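Local coordinates for glutamate receptor kainate-like protein (Pleurobrachia bachei, PDB 4ZDM), which binds glycine in the two-lobed ligand-binding domain of an ionotropic glutamate receptor subunit and probably couples this binding to opening of an ion channel, at residues T38-E43 against E246-Y251; G114-L119 against Q213-A218; L119-G124 against E202-Q207; D123-S128 against Q136-W141. One frame throughout, in Å; residues are numbered along the deposited sequence.

Contact 1: T38-E43 against E246-Y251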
# COMPACT_ATOMS: atom_id res chain seq x y z
N THR A 38 -20.56 2.54 -6.05
CA THR A 38 -21.48 1.42 -6.26
C THR A 38 -21.03 0.64 -7.50
O THR A 38 -20.01 0.99 -8.10
CB THR A 38 -22.95 1.87 -6.47
OG1 THR A 38 -23.00 2.67 -7.67
CG2 THR A 38 -23.47 2.64 -5.25
N GLY A 39 -21.72 -0.46 -7.80
CA GLY A 39 -21.44 -1.28 -8.96
C GLY A 39 -21.31 -2.75 -8.61
O GLY A 39 -21.11 -3.13 -7.47
N VAL A 40 -21.42 -3.57 -9.62
CA VAL A 40 -21.33 -5.03 -9.47
C VAL A 40 -20.07 -5.42 -8.72
O VAL A 40 -20.08 -6.20 -7.76
CB VAL A 40 -21.36 -5.73 -10.85
CG1 VAL A 40 -21.06 -7.21 -10.71
CG2 VAL A 40 -22.69 -5.50 -11.54
N ASN A 41 -18.95 -4.88 -9.16
CA ASN A 41 -17.67 -5.33 -8.63
C ASN A 41 -17.39 -4.74 -7.25
O ASN A 41 -16.68 -5.35 -6.45
CB ASN A 41 -16.53 -4.96 -9.57
CG ASN A 41 -16.56 -5.69 -10.88
OD1 ASN A 41 -17.61 -6.14 -11.36
ND2 ASN A 41 -15.40 -5.75 -11.55
N VAL A 42 -17.94 -3.54 -6.96
CA VAL A 42 -17.84 -2.94 -5.65
C VAL A 42 -18.56 -3.84 -4.66
O VAL A 42 -18.05 -4.09 -3.57
CB VAL A 42 -18.43 -1.50 -5.70
CG1 VAL A 42 -18.48 -0.90 -4.33
CG2 VAL A 42 -17.58 -0.67 -6.65
N GLU A 43 -19.74 -4.34 -5.04
CA GLU A 43 -20.44 -5.26 -4.17
C GLU A 43 -19.73 -6.61 -4.03
O GLU A 43 -19.63 -7.18 -2.93
CB GLU A 43 -21.89 -5.46 -4.63
CG GLU A 43 -22.67 -4.15 -4.52
CD GLU A 43 -24.19 -4.34 -4.56
OE1 GLU A 43 -24.81 -3.52 -5.26
OE2 GLU A 43 -24.69 -5.25 -3.85
N GLU A 246 -27.01 -12.30 -10.66
CA GLU A 246 -28.05 -11.50 -10.02
C GLU A 246 -27.63 -10.05 -9.79
O GLU A 246 -28.43 -9.14 -9.99
CB GLU A 246 -28.46 -12.13 -8.68
CG GLU A 246 -29.18 -13.47 -8.79
CD GLU A 246 -29.28 -14.19 -7.44
OE1 GLU A 246 -28.70 -13.69 -6.42
OE2 GLU A 246 -29.93 -15.25 -7.39
N LEU A 247 -26.37 -9.83 -9.41
CA LEU A 247 -25.87 -8.45 -9.28
C LEU A 247 -25.90 -7.74 -10.59
O LEU A 247 -26.29 -6.58 -10.65
CB LEU A 247 -24.44 -8.44 -8.70
CG LEU A 247 -24.26 -8.76 -7.25
CD1 LEU A 247 -22.82 -9.00 -6.90
CD2 LEU A 247 -24.82 -7.58 -6.42
N TYR A 248 -25.43 -8.40 -11.63
CA TYR A 248 -25.41 -7.77 -12.94
C TYR A 248 -26.82 -7.38 -13.36
O TYR A 248 -27.08 -6.25 -13.80
CB TYR A 248 -24.77 -8.68 -13.97
CG TYR A 248 -24.41 -7.97 -15.25
CD1 TYR A 248 -25.37 -7.77 -16.22
CD2 TYR A 248 -23.13 -7.48 -15.46
CE1 TYR A 248 -25.07 -7.09 -17.37
CE2 TYR A 248 -22.82 -6.84 -16.62
CZ TYR A 248 -23.77 -6.64 -17.56
OH TYR A 248 -23.48 -5.97 -18.73
N ALA A 249 -27.73 -8.31 -13.22
CA ALA A 249 -29.13 -8.01 -13.56
C ALA A 249 -29.71 -6.89 -12.74
O ALA A 249 -30.50 -6.04 -13.26
CB ALA A 249 -29.98 -9.28 -13.42
N LYS A 250 -29.37 -6.81 -11.45
CA LYS A 250 -29.86 -5.72 -10.63
C LYS A 250 -29.42 -4.36 -11.19
O LYS A 250 -30.23 -3.40 -11.26
CB LYS A 250 -29.38 -5.88 -9.20
CG LYS A 250 -29.82 -4.76 -8.29
CD LYS A 250 -29.37 -4.95 -6.86
CE LYS A 250 -27.91 -4.66 -6.74
NZ LYS A 250 -27.56 -4.72 -5.30
N TYR A 251 -28.14 -4.23 -11.55
CA TYR A 251 -27.68 -2.96 -12.08
C TYR A 251 -28.23 -2.67 -13.46
O TYR A 251 -28.55 -1.51 -13.76
CB TYR A 251 -26.13 -2.93 -12.07
CG TYR A 251 -25.58 -2.59 -10.70
CD1 TYR A 251 -25.43 -1.28 -10.31
CD2 TYR A 251 -25.28 -3.57 -9.79
CE1 TYR A 251 -24.99 -0.97 -9.06
CE2 TYR A 251 -24.86 -3.28 -8.51
CZ TYR A 251 -24.70 -1.98 -8.15
OH TYR A 251 -24.26 -1.63 -6.91
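The Y251 ring carries the first turn of helix 40-52 on one face: the backbone nitrogen of V40 and CA of G39 lie over it, V40 N 3.6 Å from Y251 CE2 and offset toward the rim. At the ring's edge, near its plane, sit T38 CB and E43 OE1, with L247 O also in plane. This is helix-to-helix packing within one lobe of the glutamate-receptor clamshell, the start of helix 40-52 meeting helix 243-254 near the C terminus, with G39 as N-cap. The Y251 hydroxyl works both ways. It accepts from G39 N at 2.9 Å and donates to E43 OE1 at 2.6 Å, using that oxygen's anti lone pair. A phenylalanine in place of Y251 would probably leave G39 N without this acceptor and let the E43 carboxylate turn more freely. V40 CG1, anti to its own N (chi1 171°), faces L247 CB, while V40 CG2 lies 3.7 Å from Y251 CD2. Beyond the ring, L247 CD2 comes within 3.5 Å of E43 OE2. E43 and K250 meet tip to tip in a salt bridge: K250 NZ takes the syn lone pair of E43 OE1 at 3.0 Å, and a second, weak bond runs from K250 NZ to E43 OE2 at 3.3 Å.

Contact 2: G114-L119 against Q213-A218. With SO4 (sulfate ion), chain C.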
# COMPACT_ATOMS: atom_id res chain seq x y z
N GLY A 114 -16.88 -12.59 -21.46
CA GLY A 114 -17.16 -11.51 -22.39
C GLY A 114 -16.74 -11.84 -23.80
O GLY A 114 -16.32 -12.95 -24.13
N GLY A 115 -16.88 -10.84 -24.66
CA GLY A 115 -16.46 -10.96 -26.03
C GLY A 115 -16.46 -9.58 -26.68
O GLY A 115 -16.79 -8.60 -26.07
N LEU A 116 -16.01 -9.51 -27.93
CA LEU A 116 -16.02 -8.24 -28.65
C LEU A 116 -17.29 -8.11 -29.48
O LEU A 116 -17.79 -9.07 -30.07
CB LEU A 116 -14.81 -8.12 -29.57
CG LEU A 116 -13.44 -8.16 -28.88
CD1 LEU A 116 -12.28 -7.95 -29.89
CD2 LEU A 116 -13.36 -7.21 -27.72
N GLY A 117 -17.79 -6.90 -29.53
CA GLY A 117 -18.86 -6.55 -30.44
C GLY A 117 -18.54 -5.26 -31.13
O GLY A 117 -17.95 -4.36 -30.56
N ALA A 118 -18.98 -5.18 -32.38
CA ALA A 118 -18.84 -3.98 -33.20
C ALA A 118 -20.20 -3.30 -33.26
O ALA A 118 -21.13 -3.89 -33.84
CB ALA A 118 -18.35 -4.36 -34.56
N LEU A 119 -20.34 -2.14 -32.61
CA LEU A 119 -21.63 -1.48 -32.52
C LEU A 119 -21.59 -0.16 -33.30
O LEU A 119 -20.53 0.49 -33.42
CB LEU A 119 -22.04 -1.29 -31.05
CG LEU A 119 -22.70 -2.49 -30.38
CD1 LEU A 119 -21.79 -3.71 -30.26
CD2 LEU A 119 -23.23 -2.04 -29.01
N GLN A 213 -14.22 -13.28 -30.64
CA GLN A 213 -13.04 -13.27 -29.79
C GLN A 213 -13.39 -13.20 -28.29
O GLN A 213 -13.11 -12.21 -27.58
CB GLN A 213 -12.10 -12.14 -30.17
CG GLN A 213 -11.50 -12.33 -31.59
CD GLN A 213 -10.66 -13.54 -31.63
OE1 GLN A 213 -9.76 -13.68 -30.81
NE2 GLN A 213 -10.95 -14.47 -32.55
N PRO A 214 -13.98 -14.28 -27.78
CA PRO A 214 -14.35 -14.27 -26.36
C PRO A 214 -13.16 -14.25 -25.43
O PRO A 214 -12.01 -14.66 -25.77
CB PRO A 214 -15.15 -15.57 -26.21
CG PRO A 214 -14.96 -16.30 -27.36
CD PRO A 214 -14.41 -15.49 -28.46
N PHE A 215 -13.42 -13.80 -24.20
CA PHE A 215 -12.40 -13.75 -23.17
C PHE A 215 -13.09 -13.78 -21.81
O PHE A 215 -14.23 -13.36 -21.70
CB PHE A 215 -11.54 -12.45 -23.25
CG PHE A 215 -12.36 -11.23 -23.48
CD1 PHE A 215 -12.66 -10.83 -24.78
CD2 PHE A 215 -12.87 -10.48 -22.44
CE1 PHE A 215 -13.49 -9.75 -25.01
CE2 PHE A 215 -13.67 -9.41 -22.69
CZ PHE A 215 -13.97 -9.03 -23.96
N GLU A 216 -12.38 -14.25 -20.81
CA GLU A 216 -12.83 -14.16 -19.42
C GLU A 216 -12.61 -12.76 -18.88
O GLU A 216 -11.63 -12.13 -19.25
CB GLU A 216 -12.10 -15.17 -18.57
CG GLU A 216 -12.49 -16.61 -18.86
CD GLU A 216 -11.89 -17.55 -17.86
OE1 GLU A 216 -12.66 -18.17 -17.07
OE2 GLU A 216 -10.63 -17.69 -17.77
N LEU A 217 -13.47 -12.33 -17.98
CA LEU A 217 -13.37 -11.10 -17.21
C LEU A 217 -13.11 -11.51 -15.78
O LEU A 217 -13.89 -12.29 -15.22
CB LEU A 217 -14.67 -10.28 -17.31
CG LEU A 217 -14.92 -9.74 -18.72
CD1 LEU A 217 -16.39 -9.37 -18.87
CD2 LEU A 217 -14.09 -8.53 -18.96
N ALA A 218 -12.04 -11.01 -15.18
CA ALA A 218 -11.59 -11.50 -13.88
C ALA A 218 -10.90 -10.41 -13.10
O ALA A 218 -10.76 -9.28 -13.58
CB ALA A 218 -10.65 -12.70 -14.12
S SO4 C . -14.06 -15.43 -33.87
O1 SO4 C . -15.35 -15.38 -34.59
O2 SO4 C . -13.20 -14.36 -34.41
O3 SO4 C . -14.38 -15.44 -32.43
O4 SO4 C . -13.36 -16.68 -34.11
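G114 and F215 face each other as an antiparallel hydrogen-bonded pair, where strands 112-121 and 205-221 come together. As in other glutamate-receptor ligand-binding domains, these strands belong to the connection between the two lobes. Both backbone groups of the pair are satisfied across it. G114 N donates to F215 O at 2.8 Å, nearly along the C=O axis; F215 N returns a bond to G114 O at 3.0 Å, but comes from above the carbonyl plane, 54° out of it. The same G114 oxygen also takes a CA-H...O contact from P214. Beyond the bridge the backbone of G115 bonds to I192 of strand 186-192, while L116 finds F212, and A118 finds I208, further back along strand 205-221.

The F215 side chain folds back over its partner strand. With CG between its own N and carbonyl carbon (chi1 44°), the ring has G114 C over the centre of one face and F215 CE1 3.4 Å from G115 CA. L116 CD2 reaches the same F215 CE1 at 3.7 Å. L217 CD1 comes to 4.2 Å from G114 N, and the L217 side chain approaches the bound glycine to about 4 Å between nearest atoms.

At the corner the chain turns at Q213, this residue grips a sulfate ion, probably from the crystallisation liquor, which Y161 OH also binds. The backbone nitrogen Q213 N reaches sulfate O3 at 2.8 Å, and Q213 NE2 donates almost straight to sulfate O2 at 2.9 Å.

Contact 3: L119-G124 against E202-Q207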
# COMPACT_ATOMS: atom_id res chain seq x y z
N LEU A 119 -20.34 -2.14 -32.61
CA LEU A 119 -21.63 -1.48 -32.52
C LEU A 119 -21.59 -0.16 -33.30
O LEU A 119 -20.53 0.49 -33.42
CB LEU A 119 -22.04 -1.29 -31.05
CG LEU A 119 -22.70 -2.49 -30.38
CD1 LEU A 119 -21.79 -3.71 -30.26
CD2 LEU A 119 -23.23 -2.04 -29.01
N VAL A 120 -22.75 0.23 -33.84
CA VAL A 120 -22.82 1.38 -34.75
C VAL A 120 -24.21 1.99 -34.65
O VAL A 120 -25.16 1.27 -34.35
CB VAL A 120 -22.49 0.96 -36.21
CG1 VAL A 120 -23.59 0.05 -36.77
CG2 VAL A 120 -22.23 2.18 -37.12
N LYS A 121 -24.30 3.28 -34.96
CA LYS A 121 -25.62 3.94 -35.10
C LYS A 121 -26.20 3.49 -36.46
O LYS A 121 -25.57 3.66 -37.49
CB LYS A 121 -25.49 5.46 -35.01
CG LYS A 121 -26.83 6.22 -35.00
CD LYS A 121 -26.57 7.73 -35.05
CE LYS A 121 -27.81 8.52 -35.48
NZ LYS A 121 -27.43 9.95 -35.69
N SER A 122 -27.36 2.86 -36.43
CA SER A 122 -27.93 2.25 -37.64
C SER A 122 -28.26 3.29 -38.70
O SER A 122 -28.89 4.31 -38.39
CB SER A 122 -29.20 1.45 -37.30
OG SER A 122 -29.66 0.72 -38.43
N ASP A 123 -27.81 3.03 -39.92
CA ASP A 123 -28.06 3.90 -41.07
C ASP A 123 -28.99 3.22 -42.06
O ASP A 123 -29.31 3.79 -43.10
CB ASP A 123 -26.75 4.24 -41.79
CG ASP A 123 -25.95 5.30 -41.08
OD1 ASP A 123 -26.53 6.03 -40.25
OD2 ASP A 123 -24.74 5.42 -41.37
N GLY A 124 -29.40 1.99 -41.75
CA GLY A 124 -30.07 1.15 -42.72
C GLY A 124 -29.06 0.39 -43.57
O GLY A 124 -29.17 -0.83 -43.74
N GLU A 202 -31.02 2.49 -26.31
CA GLU A 202 -30.66 3.32 -27.45
C GLU A 202 -31.04 2.55 -28.71
O GLU A 202 -30.26 1.77 -29.25
CB GLU A 202 -29.16 3.68 -27.41
CG GLU A 202 -28.79 4.51 -26.19
CD GLU A 202 -27.32 4.82 -26.10
OE1 GLU A 202 -26.72 5.21 -27.12
OE2 GLU A 202 -26.78 4.72 -24.98
N CYS A 203 -32.28 2.74 -29.17
CA CYS A 203 -32.81 1.90 -30.25
C CYS A 203 -32.07 2.07 -31.59
O CYS A 203 -32.08 1.19 -32.42
CB CYS A 203 -34.31 2.20 -30.43
SG CYS A 203 -35.28 1.75 -28.95
N ASP A 204 -31.39 3.19 -31.77
CA ASP A 204 -30.65 3.41 -33.01
C ASP A 204 -29.28 2.68 -33.06
O ASP A 204 -28.57 2.76 -34.06
CB ASP A 204 -30.43 4.91 -33.24
CG ASP A 204 -30.02 5.66 -31.96
OD1 ASP A 204 -30.21 5.13 -30.84
OD2 ASP A 204 -29.54 6.82 -32.09
N ILE A 205 -28.90 2.02 -31.97
CA ILE A 205 -27.58 1.38 -31.88
C ILE A 205 -27.79 -0.08 -32.18
O ILE A 205 -28.66 -0.73 -31.57
CB ILE A 205 -26.95 1.59 -30.51
CG1 ILE A 205 -26.74 3.09 -30.24
CG2 ILE A 205 -25.60 0.83 -30.39
CD1 ILE A 205 -25.92 3.83 -31.25
N VAL A 206 -27.02 -0.60 -33.13
CA VAL A 206 -27.09 -2.02 -33.46
C VAL A 206 -25.71 -2.67 -33.47
O VAL A 206 -24.68 -2.00 -33.65
CB VAL A 206 -27.74 -2.24 -34.82
CG1 VAL A 206 -29.16 -1.66 -34.81
CG2 VAL A 206 -26.90 -1.65 -35.91
N GLN A 207 -25.70 -3.99 -33.35
CA GLN A 207 -24.47 -4.76 -33.43
C GLN A 207 -24.28 -5.33 -34.83
O GLN A 207 -25.21 -5.88 -35.43
CB GLN A 207 -24.48 -5.88 -32.39
CG GLN A 207 -23.23 -6.72 -32.48
CD GLN A 207 -22.97 -7.69 -31.28
OE1 GLN A 207 -22.01 -8.49 -31.30
NE2 GLN A 207 -23.77 -7.60 -30.27
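L119 spreads its two methyls over its neighbours on the facing strand: CD1 lies 4.0 Å from Q207 CG, and CD2 lies 4.0 Å from I205 CG2, the L119 and I205 side chains crossing at about a right angle. An alanine here would remove both methyls, and would probably open a gap beside I205 and let the stem of Q207 shift. The strands form an antiparallel ladder in which L119-Q207 and K121-I205 are non-hydrogen-bonded pairs flanking the hydrogen-bonded pair V120-V206. In that central pair, V206 N donates to V120 O at 2.9 Å and V120 N to V206 O at 3.0 Å. On the other face of the ladder the two valines lie side by side and point the same way; V120 CG1 stands between its own N and carbonyl carbon (chi1 68°), which sets it 3.8 Å from V206 CG2. Past the ladder, S122 N gives an almost straight bond of 2.7 Å to D204 O, and S122 CB packs on V206 CG1. That D204 carbonyl belongs to a type I turn from E202 to I205, closed by I205 N on E202 O, which leads the chain into the strand. K121 runs its extended chain past D204; the charges stay apart, K121 NZ 5.2 Å from D204 OD2. This antiparallel pairing sits at the outer part of the second lobe's sheet. M181 of helix 174-182 covers L119 and I205, Y139 touches V120 on the other face, and strand 186-192 pairs with strand 112-121 through F188, which bonds to the L119 backbone.

Contact 4: D123-S128 against Q136-W141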
# COMPACT_ATOMS: atom_id res chain seq x y z
N ASP A 123 -27.81 3.03 -39.92
CA ASP A 123 -28.06 3.90 -41.07
C ASP A 123 -28.99 3.22 -42.06
O ASP A 123 -29.31 3.79 -43.10
CB ASP A 123 -26.75 4.24 -41.79
CG ASP A 123 -25.95 5.30 -41.08
OD1 ASP A 123 -26.53 6.03 -40.25
OD2 ASP A 123 -24.74 5.42 -41.37
N GLY A 124 -29.40 1.99 -41.75
CA GLY A 124 -30.07 1.15 -42.72
C GLY A 124 -29.06 0.39 -43.57
O GLY A 124 -29.17 -0.83 -43.74
N THR A 125 -28.07 1.11 -44.10
CA THR A 125 -26.97 0.50 -44.86
C THR A 125 -25.90 -0.07 -43.93
O THR A 125 -24.70 0.12 -44.18
CB THR A 125 -26.28 1.49 -45.81
OG1 THR A 125 -25.59 2.49 -45.05
CG2 THR A 125 -27.29 2.15 -46.76
N ASP A 126 -26.32 -0.74 -42.87
CA ASP A 126 -25.37 -1.30 -41.92
C ASP A 126 -24.63 -2.46 -42.56
O ASP A 126 -25.11 -3.10 -43.50
CB ASP A 126 -26.08 -1.77 -40.66
CG ASP A 126 -27.08 -0.75 -40.13
OD1 ASP A 126 -26.85 0.48 -40.27
OD2 ASP A 126 -28.10 -1.18 -39.56
N LEU A 127 -23.43 -2.70 -42.04
CA LEU A 127 -22.60 -3.82 -42.44
C LEU A 127 -23.14 -5.12 -41.88
O LEU A 127 -23.97 -5.11 -40.97
CB LEU A 127 -21.17 -3.57 -41.96
CG LEU A 127 -20.56 -2.28 -42.51
CD1 LEU A 127 -19.24 -1.96 -41.86
CD2 LEU A 127 -20.37 -2.42 -44.00
N SER A 128 -22.66 -6.24 -42.39
CA SER A 128 -23.19 -7.52 -41.96
C SER A 128 -22.19 -8.30 -41.12
O SER A 128 -22.56 -9.18 -40.34
CB SER A 128 -23.61 -8.35 -43.18
OG SER A 128 -24.66 -7.70 -43.89
N GLN A 136 -14.49 -0.92 -47.23
CA GLN A 136 -15.48 0.13 -47.43
C GLN A 136 -14.93 1.44 -46.94
O GLN A 136 -13.86 1.47 -46.33
CB GLN A 136 -16.80 -0.22 -46.72
CG GLN A 136 -16.67 -0.48 -45.22
CD GLN A 136 -16.59 0.77 -44.41
OE1 GLN A 136 -17.48 1.61 -44.48
NE2 GLN A 136 -15.53 0.89 -43.59
N ASP A 137 -15.64 2.54 -47.21
CA ASP A 137 -15.17 3.85 -46.79
C ASP A 137 -16.29 4.72 -46.21
O ASP A 137 -16.10 5.92 -46.00
CB ASP A 137 -14.50 4.58 -47.96
CG ASP A 137 -15.29 4.46 -49.26
OD1 ASP A 137 -16.53 4.67 -49.23
OD2 ASP A 137 -14.67 4.16 -50.30
N LYS A 138 -17.45 4.13 -45.97
CA LYS A 138 -18.55 4.85 -45.34
C LYS A 138 -18.35 5.03 -43.83
O LYS A 138 -18.65 6.09 -43.28
CB LYS A 138 -19.86 4.11 -45.59
CG LYS A 138 -21.09 4.73 -44.91
CD LYS A 138 -22.36 4.07 -45.41
CE LYS A 138 -23.59 4.51 -44.64
NZ LYS A 138 -23.53 5.93 -44.21
N TYR A 139 -17.83 4.00 -43.18
CA TYR A 139 -17.71 4.03 -41.72
C TYR A 139 -16.27 4.08 -41.29
O TYR A 139 -15.44 3.33 -41.79
CB TYR A 139 -18.34 2.80 -41.12
CG TYR A 139 -19.81 2.70 -41.37
CD1 TYR A 139 -20.71 3.37 -40.58
CD2 TYR A 139 -20.28 1.95 -42.44
CE1 TYR A 139 -22.08 3.29 -40.83
CE2 TYR A 139 -21.64 1.85 -42.70
CZ TYR A 139 -22.53 2.52 -41.89
OH TYR A 139 -23.87 2.41 -42.15
N GLN A 140 -16.00 4.99 -40.36
CA GLN A 140 -14.80 4.91 -39.53
C GLN A 140 -15.04 3.86 -38.45
O GLN A 140 -16.17 3.48 -38.17
CB GLN A 140 -14.49 6.24 -38.85
CG GLN A 140 -14.08 7.35 -39.80
CD GLN A 140 -13.68 8.58 -39.04
OE1 GLN A 140 -14.53 9.35 -38.61
NE2 GLN A 140 -12.37 8.75 -38.81
N TRP A 141 -13.96 3.38 -37.84
CA TRP A 141 -14.13 2.56 -36.65
C TRP A 141 -13.03 2.87 -35.65
O TRP A 141 -12.01 3.44 -35.98
CB TRP A 141 -14.13 1.08 -37.01
CG TRP A 141 -12.86 0.55 -37.62
CD1 TRP A 141 -11.86 -0.10 -36.95
CD2 TRP A 141 -12.48 0.55 -38.99
NE1 TRP A 141 -10.87 -0.48 -37.81
CE2 TRP A 141 -11.23 -0.09 -39.08
CE3 TRP A 141 -13.07 1.05 -40.17
CZ2 TRP A 141 -10.55 -0.25 -40.28
CZ3 TRP A 141 -12.39 0.88 -41.36
CH2 TRP A 141 -11.15 0.22 -41.40
O HOH W 1 -24.85 1.88 -39.78
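D123 and K138 make the charged contact: K138 NZ stands 3.1 Å from D123 OD2 in a salt bridge, approaching from above the carboxylate plane, 42° out of it. The lysine runs extended as far as CE and turns only at its last bond (chi4 35°) to bring NZ there. D123 is poorly ordered, so this bridge probably holds only part of the time.

Hydrogen bonds organise the rest. The D123 backbone nitrogen donates to D126 OD1 at 2.7 Å, on the syn lone pair, so the aspartate side chain braces the loop from within; D126 OD2 bonds to S122 OG. A water links the two segments, accepting from Y139 OH at 2.6 Å and donating to D126 OD1. On the other side, Q136 holds the backbone of Y139 with both ends of its amide: Q136 OE1 takes Y139 N at 2.7 Å, and Q136 NE2 gives to Y139 O at 3.0 Å. Both bonds lie in the carbonyl planes, on lone pairs, and with one at each end they fix the rotation of the amide. Q136 NE2 also serves L133 O.

Apolar contact is lighter. L127 and Y139 slide past each other in opposite directions, L127 CD1 4.1 Å from Y139 CD2, and K138 CG lies over one face of the tyrosine ring, offset toward its rim.

Together these bonds close a surface loop that leaves strand 112-121 and enters strand 140-144, a parallel strand of the second lobe's sheet, in the bilobed periplasmic-binding-protein-like fold.

Overall arrangement
From the N terminus, the chain first commits itself at 38-43, whose partner 246-251 comes only near the C terminus, so contact 1 closes the widest loop and the first lobe holds both chain ends. Further on, 114-119 begins contact 2, closed at 213-218, as the chain passes into the second lobe. Strand 112-121 runs straight on into contact 3, which closes at 202-207 and shares L119 with contact 2. Contact 4 starts from the same stretch, sharing D123 and G124, and closes the shortest loop, at 136-141. Contacts 2, 3 and 4 all lie within the loop of contact 1, and 3 and 4 within that of 2. Contacts 3 and 4 also touch, their centres about 10 Å apart, whereas contact 1 touches none of the others.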